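Local coordinates for protein transcriptional regulator (Streptococcus pneumoniae, PDB 2GNP) that probably regulates transcription in response to a small effector, through a putative sugar-binding domain of the Rossmann-like clan, at residues 158-169 with 186-194; 173-184 with 202-210. All coordinates share one frame; numbering follows the deposited sequence.

Followed from the N terminus, the chain reaches contact 1 at the end of strand 153-160 and continues through helix 163-167 before entering helix 175-183, the first side of contact 2. It then returns in strand 188-190 to pair antiparallel with strand 153-160, closing a loop that contains helix 175-183. After the hairpin to strand 193-195, residues 202-210 come back to helix 175-183 and close contact 2. The segments therefore alternate, and the two closures cross. Contact 1 ties the hairpin to the mixed sheet, contact 2 ties two helices together outside it, and Thr186 OG1, probably hydrogen-bonded to Leu181 O, joins them.

Contact 1 of 2, residues 158-169 with 186-194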
loop_
_atom_site.group_PDB
_atom_site.type_symbol
_atom_site.label_atom_id
_atom_site.label_comp_id
_atom_site.label_asym_id
_atom_site.label_seq_id
_atom_site.Cartn_x
_atom_site.Cartn_y
_atom_site.Cartn_z
ATOM N N ILE A 158 -1.158 -1.123 3.714
ATOM C CA ILE A 158 -1.406 -2.583 3.740
ATOM C C ILE A 158 -2.594 -2.760 4.663
ATOM O O ILE A 158 -2.576 -2.271 5.816
ATOM C CB ILE A 158 -0.180 -3.386 4.281
ATOM C CG1 ILE A 158 1.013 -3.295 3.281
ATOM C CG2 ILE A 158 -0.591 -4.877 4.555
ATOM C CD1 ILE A 158 2.379 -3.807 3.878
ATOM N N GLY A 159 -3.631 -3.449 4.167
ATOM C CA GLY A 159 -4.826 -3.712 4.996
ATOM C C GLY A 159 -4.801 -5.118 5.594
ATOM O O GLY A 159 -4.100 -6.011 5.103
ATOM N N ASP A 160 -5.501 -5.280 6.718
ATOM C CA ASP A 160 -5.573 -6.594 7.349
ATOM C C ASP A 160 -6.946 -7.188 7.046
ATOM O O ASP A 160 -7.766 -6.512 6.429
ATOM C CB ASP A 160 -5.331 -6.508 8.884
ATOM C CG ASP A 160 -6.354 -5.676 9.599
ATOM O OD1 ASP A 160 -5.979 -4.613 10.170
ATOM O OD2 ASP A 160 -7.541 -6.041 9.591
ATOM N N PHE A 161 -7.211 -8.425 7.478
ATOM C CA PHE A 161 -8.491 -9.044 7.171
ATOM C C PHE A 161 -9.150 -9.443 8.480
ATOM O O PHE A 161 -9.913 -10.414 8.537
ATOM C CB PHE A 161 -8.283 -10.229 6.254
ATOM C CG PHE A 161 -9.493 -10.604 5.460
ATOM C CD1 PHE A 161 -10.065 -11.857 5.618
ATOM C CD2 PHE A 161 -10.069 -9.710 4.569
ATOM C CE1 PHE A 161 -11.215 -12.212 4.861
ATOM C CE2 PHE A 161 -11.191 -10.057 3.844
ATOM C CZ PHE A 161 -11.750 -11.319 3.982
ATOM N N SER A 162 -8.807 -8.654 9.517
ATOM C CA SER A 162 -9.450 -8.746 10.811
ATOM C C SER A 162 -10.859 -8.186 10.658
ATOM O O SER A 162 -11.228 -7.611 9.608
ATOM C CB SER A 162 -8.691 -7.928 11.859
ATOM O OG SER A 162 -9.070 -6.559 11.738
ATOM N N ASN A 163 -11.668 -8.290 11.707
ATOM C CA ASN A 163 -13.013 -7.701 11.687
ATOM C C ASN A 163 -13.009 -6.218 11.261
ATOM O O ASN A 163 -13.813 -5.808 10.447
ATOM C CB ASN A 163 -13.747 -7.919 13.031
ATOM C CG ASN A 163 -15.216 -8.372 12.860
ATOM O OD1 ASN A 163 -15.655 -9.342 13.449
ATOM N ND2 ASN A 163 -15.964 -7.644 12.064
ATOM N N LYS A 164 -12.077 -5.430 11.785
ATOM C CA LYS A 164 -12.015 -4.023 11.452
ATOM C C LYS A 164 -11.525 -3.829 10.029
ATOM O O LYS A 164 -11.915 -2.864 9.364
ATOM C CB LYS A 164 -11.078 -3.309 12.414
ATOM C CG LYS A 164 -11.675 -2.987 13.777
ATOM C CD LYS A 164 -11.087 -1.669 14.349
ATOM C CE LYS A 164 -9.562 -1.561 14.165
ATOM N NZ LYS A 164 -8.930 -0.233 14.584
ATOM N N GLY A 165 -10.650 -4.733 9.569
ATOM C CA GLY A 165 -10.169 -4.700 8.186
ATOM C C GLY A 165 -11.285 -5.021 7.196
ATOM O O GLY A 165 -11.442 -4.340 6.182
ATOM N N LYS A 166 -12.070 -6.056 7.485
ATOM C CA LYS A 166 -13.220 -6.404 6.672
ATOM C C LYS A 166 -14.265 -5.278 6.665
ATOM O O LYS A 166 -14.985 -5.121 5.704
ATOM C CB LYS A 166 -13.878 -7.697 7.149
ATOM C CG LYS A 166 -13.032 -8.938 7.008
ATOM C CD LYS A 166 -13.906 -10.178 7.189
ATOM C CE LYS A 166 -13.690 -10.824 8.507
ATOM N NZ LYS A 166 -12.480 -11.720 8.408
ATOM N N HIS A 167 -14.326 -4.497 7.748
ATOM C CA HIS A 167 -15.277 -3.374 7.836
ATOM C C HIS A 167 -15.372 -2.443 6.619
ATOM O O HIS A 167 -16.486 -2.187 6.120
ATOM C CB HIS A 167 -14.981 -2.532 9.089
ATOM C CG HIS A 167 -15.898 -1.369 9.257
ATOM N ND1 HIS A 167 -17.213 -1.517 9.631
ATOM C CD2 HIS A 167 -15.692 -0.036 9.100
ATOM C CE1 HIS A 167 -17.783 -0.323 9.701
ATOM N NE2 HIS A 167 -16.887 0.590 9.362
ATOM N N GLN A 168 -14.220 -1.931 6.163
ATOM C CA GLN A 168 -14.160 -0.965 5.049
ATOM C C GLN A 168 -14.736 -1.526 3.735
ATOM O O GLN A 168 -15.154 -0.769 2.855
ATOM C CB GLN A 168 -12.716 -0.462 4.851
ATOM C CG GLN A 168 -12.046 -0.010 6.167
ATOM C CD GLN A 168 -12.426 1.422 6.571
ATOM O OE1 GLN A 168 -13.521 1.923 6.247
ATOM N NE2 GLN A 168 -11.510 2.090 7.294
ATOM N N TRP A 169 -14.831 -2.853 3.679
ATOM C CA TRP A 169 -15.221 -3.598 2.469
ATOM C C TRP A 169 -16.664 -4.066 2.433
ATOM O O TRP A 169 -17.109 -4.687 1.447
ATOM C CB TRP A 169 -14.269 -4.781 2.259
ATOM C CG TRP A 169 -12.915 -4.298 1.882
ATOM C CD1 TRP A 169 -11.822 -4.142 2.711
ATOM C CD2 TRP A 169 -12.510 -3.831 0.586
ATOM N NE1 TRP A 169 -10.762 -3.634 1.990
ATOM C CE2 TRP A 169 -11.155 -3.424 0.694
ATOM C CE3 TRP A 169 -13.163 -3.727 -0.649
ATOM C CZ2 TRP A 169 -10.421 -2.922 -0.402
ATOM C CZ3 TRP A 169 -12.423 -3.258 -1.767
ATOM C CH2 TRP A 169 -11.050 -2.855 -1.608
ATOM N N THR A 186 -7.495 -15.846 3.793
ATOM C CA THR A 186 -6.987 -14.504 3.471
ATOM C C THR A 186 -6.464 -13.843 4.737
ATOM O O THR A 186 -7.106 -13.918 5.842
ATOM C CB THR A 186 -8.123 -13.677 2.847
ATOM O OG1 THR A 186 -8.474 -14.318 1.614
ATOM C CG2 THR A 186 -7.688 -12.220 2.548
ATOM N N VAL A 187 -5.334 -13.139 4.626
ATOM C CA VAL A 187 -4.769 -12.463 5.777
ATOM C C VAL A 187 -4.701 -10.930 5.612
ATOM O O VAL A 187 -4.521 -10.204 6.594
ATOM C CB VAL A 187 -3.374 -13.002 6.208
ATOM C CG1 VAL A 187 -3.421 -14.544 6.537
ATOM C CG2 VAL A 187 -2.328 -12.703 5.189
ATOM N N GLY A 188 -4.774 -10.457 4.370
ATOM C CA GLY A 188 -4.609 -9.012 4.193
ATOM C C GLY A 188 -4.808 -8.613 2.748
ATOM O O GLY A 188 -5.134 -9.458 1.857
ATOM N N GLU A 189 -4.671 -7.295 2.521
ATOM C CA GLU A 189 -4.732 -6.758 1.133
ATOM C C GLU A 189 -3.745 -5.650 0.892
ATOM O O GLU A 189 -3.314 -4.967 1.827
ATOM C CB GLU A 189 -6.109 -6.361 0.633
ATOM C CG GLU A 189 -6.776 -5.059 1.099
ATOM C CD GLU A 189 -6.110 -3.661 0.887
ATOM O OE1 GLU A 189 -5.557 -3.184 -0.171
ATOM O OE2 GLU A 189 -6.149 -2.921 1.921
ATOM N N ILE A 190 -3.362 -5.548 -0.378
ATOM C CA ILE A 190 -2.499 -4.464 -0.846
ATOM C C ILE A 190 -3.009 -4.108 -2.222
ATOM O O ILE A 190 -3.309 -4.982 -3.033
ATOM C CB ILE A 190 -1.002 -4.928 -0.803
ATOM C CG1 ILE A 190 -0.029 -3.747 -0.983
ATOM C CG2 ILE A 190 -0.693 -6.115 -1.840
ATOM C CD1 ILE A 190 1.480 -4.154 -0.693
ATOM N N CYS A 191 -3.144 -2.804 -2.512
ATOM C CA CYS A 191 -3.723 -2.362 -3.785
ATOM C C CYS A 191 -5.077 -3.052 -4.074
ATOM O O CYS A 191 -5.388 -3.321 -5.216
ATOM C CB CYS A 191 -2.781 -2.579 -4.952
ATOM S SG CYS A 191 -1.324 -1.499 -4.808
ATOM N N CYS A 192 -5.816 -3.324 -3.016
ATOM C CA CYS A 192 -7.137 -3.918 -3.076
ATOM C C CYS A 192 -7.154 -5.365 -3.579
ATOM O O CYS A 192 -8.205 -5.858 -4.012
ATOM C CB CYS A 192 -8.064 -2.985 -3.912
ATOM S SG CYS A 192 -8.213 -1.334 -3.137
ATOM N N ARG A 193 -6.014 -6.034 -3.490
ATOM C CA ARG A 193 -5.877 -7.477 -3.800
ATOM C C ARG A 193 -5.594 -8.228 -2.540
ATOM O O ARG A 193 -4.788 -7.787 -1.716
ATOM C CB ARG A 193 -4.881 -7.748 -4.896
ATOM C CG ARG A 193 -5.403 -7.096 -6.214
ATOM C CD ARG A 193 -4.327 -7.262 -7.275
ATOM N NE ARG A 193 -4.726 -6.696 -8.569
ATOM C CZ ARG A 193 -5.642 -7.235 -9.366
ATOM N NH1 ARG A 193 -6.263 -8.381 -8.987
ATOM N NH2 ARG A 193 -5.974 -6.647 -10.535
ATOM N N PHE A 194 -6.297 -9.350 -2.398
ATOM C CA PHE A 194 -6.350 -10.108 -1.148
ATOM C C PHE A 194 -5.416 -11.271 -1.246
ATOM O O PHE A 194 -5.443 -11.998 -2.244
ATOM C CB PHE A 194 -7.813 -10.537 -0.876
ATOM C CG PHE A 194 -8.697 -9.335 -0.571
ATOM C CD1 PHE A 194 -8.792 -8.880 0.734
ATOM C CD2 PHE A 194 -9.333 -8.619 -1.590
ATOM C CE1 PHE A 194 -9.534 -7.759 1.031
ATOM C CE2 PHE A 194 -10.073 -7.441 -1.276
ATOM C CZ PHE A 194 -10.175 -7.048 0.032
HETATM O O HOH W 1 -5.059 -10.383 9.057
HETATM O O HOH W 2 -8.242 -3.320 3.393
#
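Two antiparallel bridges at the end of strand 153-160 add the hairpin of strands 188-190 and 193-195 to the mixed sheet, and an aromatic cluster of Phe161, Trp169 and Phe194 packs beside them. Gly159 and Glu189 form a hydrogen-bonded pair, Gly159 N giving to Glu189 O at 2.8 Å and Glu189 N to Gly159 O at 2.9 Å. Next to it, Asp160 and Gly188 make a non-hydrogen-bonded pair. Gly188 also belongs to a classic bulge, where it and Val187 share Phe195 as their backbone partner on the neighbouring strand.

The Phe161 ring lies between two aliphatic groups. Thr186 CG2 sits over one face in a CH-pi contact, 3.9 Å from the centroid of the Phe161 ring, and Lys166 CG covers the opposite face. Phe161 CG stands anti to the backbone N (chi1 -157°), which lays the ring against Thr186. Lys166 then carries its NZ round to Phe161 O, which ties the helix back to the residue just after the strand. Phe194 meets Phe161 obliquely, but turns its edge to the face of Trp169 in a T-shaped pair, with Phe194 CZ 3.8 Å from Trp169 CE2 and the planes 76° apart. At the rim of the same indole, nearly in its plane, Cys192 SG touches Trp169 CH2 at 3.6 Å.

Glu189 ties hairpin and indole together. A bend at chi2 (58°) helps curl its carboxylate back over the backbone, between the hairpin turn and Gly159, and OE1 accepts from Cys192 N in the type I' turn from Ile190 to Arg193. The other oxygen, Glu189 OE2, receives a bond from a water at 2.6 Å, and that water accepts from Trp169 NE1 at 2.9 Å, in the plane of the indole.

Contact 2 of 2, residues 173-184 with 202-210; sequences LTEDDFKELTKV and VYENLQERT
Arg209 reaches from the type I turn of Gln207 to Thr210 to Asp177, where an end-on salt bridge fastens that turn to helix 175-183. From CB and CG its chain, which packs on Val125, runs on to a bend at chi3 (51°), beyond which NE is bonded to Gln126 O. Leu206 CD1 lies over one face of the guanidinium. At the tip, NH1 of Arg209 gives to Asp177 OD1 and NH2 to Asp177 OD2, both at 2.9 Å, with the two oxygens close to the guanidinium plane. NH1 has a second acceptor in Asn205 OD1.

Asp177 is held from its own side as well: in a capping box, Thr174 N gives to Asp177 OD2 at 2.8 Å and Asp177 N to Thr174 OG1. One carboxylate thus both caps the first turn through Thr174 N and receives the arginine, OD2 taking a bond from each.

Farther along, Glu180 CB rests over one face of Tyr203, 3.8 Å from the ring centroid, while Leu181 CD2 meets the edge of that ring. The branches of Val184 and Val202 abut tip to tip. On the side toward strand 193-195, Leu206 CD2 touches Leu173 CD2 and Leu181 CD1. All three leucines also pack on Phe194, seating both helices against strand 193-195.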
loop_
_atom_site.group_PDB
_atom_site.type_symbol
_atom_site.label_atom_id
_atom_site.label_comp_id
_atom_site.label_asym_id
_atom_site.label_seq_id
_atom_site.Cartn_x
_atom_site.Cartn_y
_atom_site.Cartn_z
ATOM N N LEU A 173 -17.631 -5.798 -1.214
ATOM C CA LEU A 173 -17.642 -7.246 -1.384
ATOM C C LEU A 173 -18.957 -7.863 -0.918
ATOM O O LEU A 173 -19.586 -7.370 0.035
ATOM C CB LEU A 173 -16.486 -7.885 -0.596
ATOM C CG LEU A 173 -15.052 -7.355 -0.832
ATOM C CD1 LEU A 173 -14.076 -8.045 0.093
ATOM C CD2 LEU A 173 -14.629 -7.553 -2.344
ATOM N N THR A 174 -19.357 -8.952 -1.577
ATOM C CA THR A 174 -20.595 -9.651 -1.220
ATOM C C THR A 174 -20.368 -10.583 -0.016
ATOM O O THR A 174 -19.232 -10.915 0.320
ATOM C CB THR A 174 -21.148 -10.465 -2.401
ATOM O OG1 THR A 174 -20.328 -11.618 -2.615
ATOM C CG2 THR A 174 -21.151 -9.601 -3.681
ATOM N N GLU A 175 -21.455 -10.984 0.636
ATOM C CA GLU A 175 -21.392 -12.019 1.671
ATOM C C GLU A 175 -20.620 -13.226 1.155
ATOM O O GLU A 175 -19.739 -13.739 1.840
ATOM C CB GLU A 175 -22.813 -12.444 2.089
ATOM C CG GLU A 175 -23.485 -11.417 2.982
ATOM C CD GLU A 175 -24.812 -11.899 3.557
ATOM O OE1 GLU A 175 -25.843 -11.854 2.826
ATOM O OE2 GLU A 175 -24.814 -12.328 4.736
ATOM N N ASP A 176 -20.948 -13.691 -0.051
ATOM C CA ASP A 176 -20.186 -14.797 -0.652
ATOM C C ASP A 176 -18.683 -14.562 -0.914
ATOM O O ASP A 176 -17.885 -15.480 -0.761
ATOM C CB ASP A 176 -20.858 -15.313 -1.904
ATOM C CG ASP A 176 -21.832 -16.436 -1.607
ATOM O OD1 ASP A 176 -23.008 -16.126 -1.267
ATOM O OD2 ASP A 176 -21.409 -17.617 -1.721
ATOM N N ASP A 177 -18.309 -13.348 -1.346
ATOM C CA ASP A 177 -16.896 -12.964 -1.439
ATOM C C ASP A 177 -16.184 -13.206 -0.114
ATOM O O ASP A 177 -15.091 -13.816 -0.075
ATOM C CB ASP A 177 -16.768 -11.470 -1.785
ATOM C CG ASP A 177 -17.148 -11.147 -3.253
ATOM O OD1 ASP A 177 -16.972 -12.018 -4.140
ATOM O OD2 ASP A 177 -17.575 -9.989 -3.511
ATOM N N PHE A 178 -16.776 -12.701 0.964
ATOM C CA PHE A 178 -16.152 -12.849 2.300
ATOM C C PHE A 178 -16.014 -14.306 2.674
ATOM O O PHE A 178 -14.979 -14.718 3.202
ATOM C CB PHE A 178 -16.949 -12.111 3.373
ATOM C CG PHE A 178 -16.729 -10.627 3.380
ATOM C CD1 PHE A 178 -15.473 -10.090 3.726
ATOM C CD2 PHE A 178 -17.764 -9.773 3.054
ATOM C CE1 PHE A 178 -15.282 -8.710 3.767
ATOM C CE2 PHE A 178 -17.580 -8.367 3.069
ATOM C CZ PHE A 178 -16.334 -7.856 3.443
ATOM N N LYS A 179 -17.051 -15.097 2.401
ATOM C CA LYS A 179 -16.967 -16.524 2.729
ATOM C C LYS A 179 -15.827 -17.188 2.016
ATOM O O LYS A 179 -15.024 -17.886 2.635
ATOM C CB LYS A 179 -18.275 -17.253 2.429
ATOM C CG LYS A 179 -19.318 -17.173 3.546
ATOM C CD LYS A 179 -20.491 -18.216 3.321
ATOM C CE LYS A 179 -20.947 -18.367 1.865
ATOM N NZ LYS A 179 -20.141 -19.372 1.049
ATOM N N GLU A 180 -15.700 -16.922 0.716
ATOM C CA GLU A 180 -14.644 -17.508 -0.093
ATOM C C GLU A 180 -13.256 -17.008 0.322
ATOM O O GLU A 180 -12.324 -17.794 0.395
ATOM C CB GLU A 180 -14.882 -17.247 -1.579
ATOM C CG GLU A 180 -16.179 -17.866 -2.087
ATOM C CD GLU A 180 -16.217 -19.394 -1.862
ATOM O OE1 GLU A 180 -15.125 -20.034 -1.823
ATOM O OE2 GLU A 180 -17.347 -19.925 -1.748
ATOM N N LEU A 181 -13.128 -15.702 0.594
ATOM C CA LEU A 181 -11.854 -15.166 1.121
ATOM C C LEU A 181 -11.424 -15.810 2.433
ATOM O O LEU A 181 -10.247 -16.083 2.643
ATOM C CB LEU A 181 -11.913 -13.649 1.253
ATOM C CG LEU A 181 -11.860 -12.935 -0.102
ATOM C CD1 LEU A 181 -12.199 -11.426 0.117
ATOM C CD2 LEU A 181 -10.564 -13.129 -0.919
ATOM N N THR A 182 -12.391 -16.042 3.306
ATOM C CA THR A 182 -12.116 -16.652 4.616
ATOM C C THR A 182 -11.729 -18.124 4.404
ATOM O O THR A 182 -10.774 -18.622 5.018
ATOM C CB THR A 182 -13.331 -16.492 5.549
ATOM O OG1 THR A 182 -13.528 -15.089 5.788
ATOM C CG2 THR A 182 -13.089 -17.191 6.913
ATOM N N LYS A 183 -12.428 -18.795 3.486
ATOM C CA LYS A 183 -12.125 -20.215 3.226
ATOM C C LYS A 183 -10.672 -20.420 2.790
ATOM O O LYS A 183 -10.022 -21.407 3.176
ATOM C CB LYS A 183 -13.090 -20.809 2.194
ATOM C CG LYS A 183 -13.141 -22.333 2.242
ATOM C CD LYS A 183 -13.512 -22.958 0.876
ATOM C CE LYS A 183 -15.016 -23.168 0.714
ATOM N NZ LYS A 183 -15.319 -24.255 -0.303
ATOM N N VAL A 184 -10.146 -19.487 1.987
ATOM C CA VAL A 184 -8.747 -19.577 1.527
ATOM C C VAL A 184 -7.747 -18.898 2.455
ATOM O O VAL A 184 -6.564 -18.708 2.088
ATOM C CB VAL A 184 -8.556 -19.086 0.066
ATOM C CG1 VAL A 184 -9.362 -19.962 -0.906
ATOM C CG2 VAL A 184 -8.928 -17.602 -0.060
ATOM N N VAL A 202 -5.112 -15.650 -3.732
ATOM C CA VAL A 202 -5.590 -17.041 -3.915
ATOM C C VAL A 202 -6.950 -17.154 -4.604
ATOM O O VAL A 202 -7.135 -18.028 -5.462
ATOM C CB VAL A 202 -5.464 -17.865 -2.606
ATOM C CG1 VAL A 202 -6.050 -17.067 -1.441
ATOM C CG2 VAL A 202 -6.047 -19.320 -2.767
ATOM N N TYR A 203 -7.869 -16.226 -4.309
ATOM C CA TYR A 203 -9.225 -16.282 -4.840
ATOM C C TYR A 203 -9.377 -15.606 -6.238
ATOM O O TYR A 203 -9.660 -14.391 -6.387
ATOM C CB TYR A 203 -10.187 -15.694 -3.816
ATOM C CG TYR A 203 -11.639 -15.764 -4.182
ATOM C CD1 TYR A 203 -12.516 -14.745 -3.802
ATOM C CD2 TYR A 203 -12.161 -16.863 -4.880
ATOM C CE1 TYR A 203 -13.862 -14.788 -4.125
ATOM C CE2 TYR A 203 -13.504 -16.900 -5.202
ATOM C CZ TYR A 203 -14.338 -15.860 -4.824
ATOM O OH TYR A 203 -15.666 -15.881 -5.128
ATOM N N GLU A 204 -9.227 -16.441 -7.255
ATOM C CA GLU A 204 -9.151 -15.978 -8.652
ATOM C C GLU A 204 -10.403 -15.238 -9.170
ATOM O O GLU A 204 -10.287 -14.263 -9.953
ATOM C CB GLU A 204 -8.853 -17.190 -9.539
ATOM C CG GLU A 204 -8.580 -16.902 -10.970
ATOM C CD GLU A 204 -8.350 -18.206 -11.710
ATOM O OE1 GLU A 204 -9.304 -18.687 -12.345
ATOM O OE2 GLU A 204 -7.241 -18.762 -11.574
ATOM N N ASN A 205 -11.594 -15.687 -8.782
ATOM C CA ASN A 205 -12.823 -15.001 -9.156
ATOM C C ASN A 205 -12.858 -13.497 -8.803
ATOM O O ASN A 205 -13.286 -12.648 -9.606
ATOM C CB ASN A 205 -14.054 -15.711 -8.574
ATOM C CG ASN A 205 -15.374 -15.096 -9.050
ATOM O OD1 ASN A 205 -15.855 -14.090 -8.525
ATOM N ND2 ASN A 205 -15.992 -15.734 -10.046
ATOM N N LEU A 206 -12.441 -13.166 -7.595
ATOM C CA LEU A 206 -12.419 -11.731 -7.219
ATOM C C LEU A 206 -11.218 -11.045 -7.901
ATOM O O LEU A 206 -11.342 -9.900 -8.370
ATOM C CB LEU A 206 -12.373 -11.605 -5.703
ATOM C CG LEU A 206 -12.306 -10.179 -5.122
ATOM C CD1 LEU A 206 -13.533 -9.390 -5.563
ATOM C CD2 LEU A 206 -12.150 -10.253 -3.579
ATOM N N GLN A 207 -10.077 -11.738 -7.963
ATOM C CA GLN A 207 -8.846 -11.214 -8.612
ATOM C C GLN A 207 -9.198 -10.664 -9.995
ATOM O O GLN A 207 -8.790 -9.557 -10.365
ATOM C CB GLN A 207 -7.816 -12.352 -8.744
ATOM C CG GLN A 207 -6.666 -12.016 -9.618
ATOM C CD GLN A 207 -5.762 -13.194 -9.821
ATOM O OE1 GLN A 207 -6.156 -14.193 -10.424
ATOM N NE2 GLN A 207 -4.532 -13.084 -9.330
ATOM N N GLU A 208 -9.972 -11.446 -10.746
ATOM C CA GLU A 208 -10.328 -11.115 -12.154
ATOM C C GLU A 208 -11.453 -10.039 -12.285
ATOM O O GLU A 208 -11.793 -9.574 -13.386
ATOM C CB GLU A 208 -10.652 -12.456 -12.927
ATOM C CG GLU A 208 -9.465 -13.411 -12.927
ATOM C CD GLU A 208 -9.579 -14.604 -13.891
ATOM O OE1 GLU A 208 -10.711 -15.076 -14.091
ATOM O OE2 GLU A 208 -8.515 -15.042 -14.412
ATOM N N ARG A 209 -12.034 -9.624 -11.173
ATOM C CA ARG A 209 -13.105 -8.660 -11.162
ATOM C C ARG A 209 -12.592 -7.286 -10.656
ATOM O O ARG A 209 -13.388 -6.353 -10.551
ATOM C CB ARG A 209 -14.252 -9.069 -10.209
ATOM C CG ARG A 209 -15.232 -10.114 -10.739
ATOM C CD ARG A 209 -15.949 -10.861 -9.582
ATOM N NE ARG A 209 -16.573 -10.026 -8.547
ATOM C CZ ARG A 209 -16.749 -10.422 -7.299
ATOM N NH1 ARG A 209 -16.298 -11.610 -6.922
ATOM N NH2 ARG A 209 -17.332 -9.627 -6.413
ATOM N N THR A 210 -11.296 -7.238 -10.316
ATOM C CA THR A 210 -10.755 -6.071 -9.570
ATOM C C THR A 210 -10.017 -5.108 -10.537
ATOM O O THR A 210 -9.211 -5.528 -11.375
ATOM C CB THR A 210 -9.849 -6.560 -8.444
ATOM O OG1 THR A 210 -10.632 -7.390 -7.573
ATOM C CG2 THR A 210 -9.248 -5.370 -7.633
#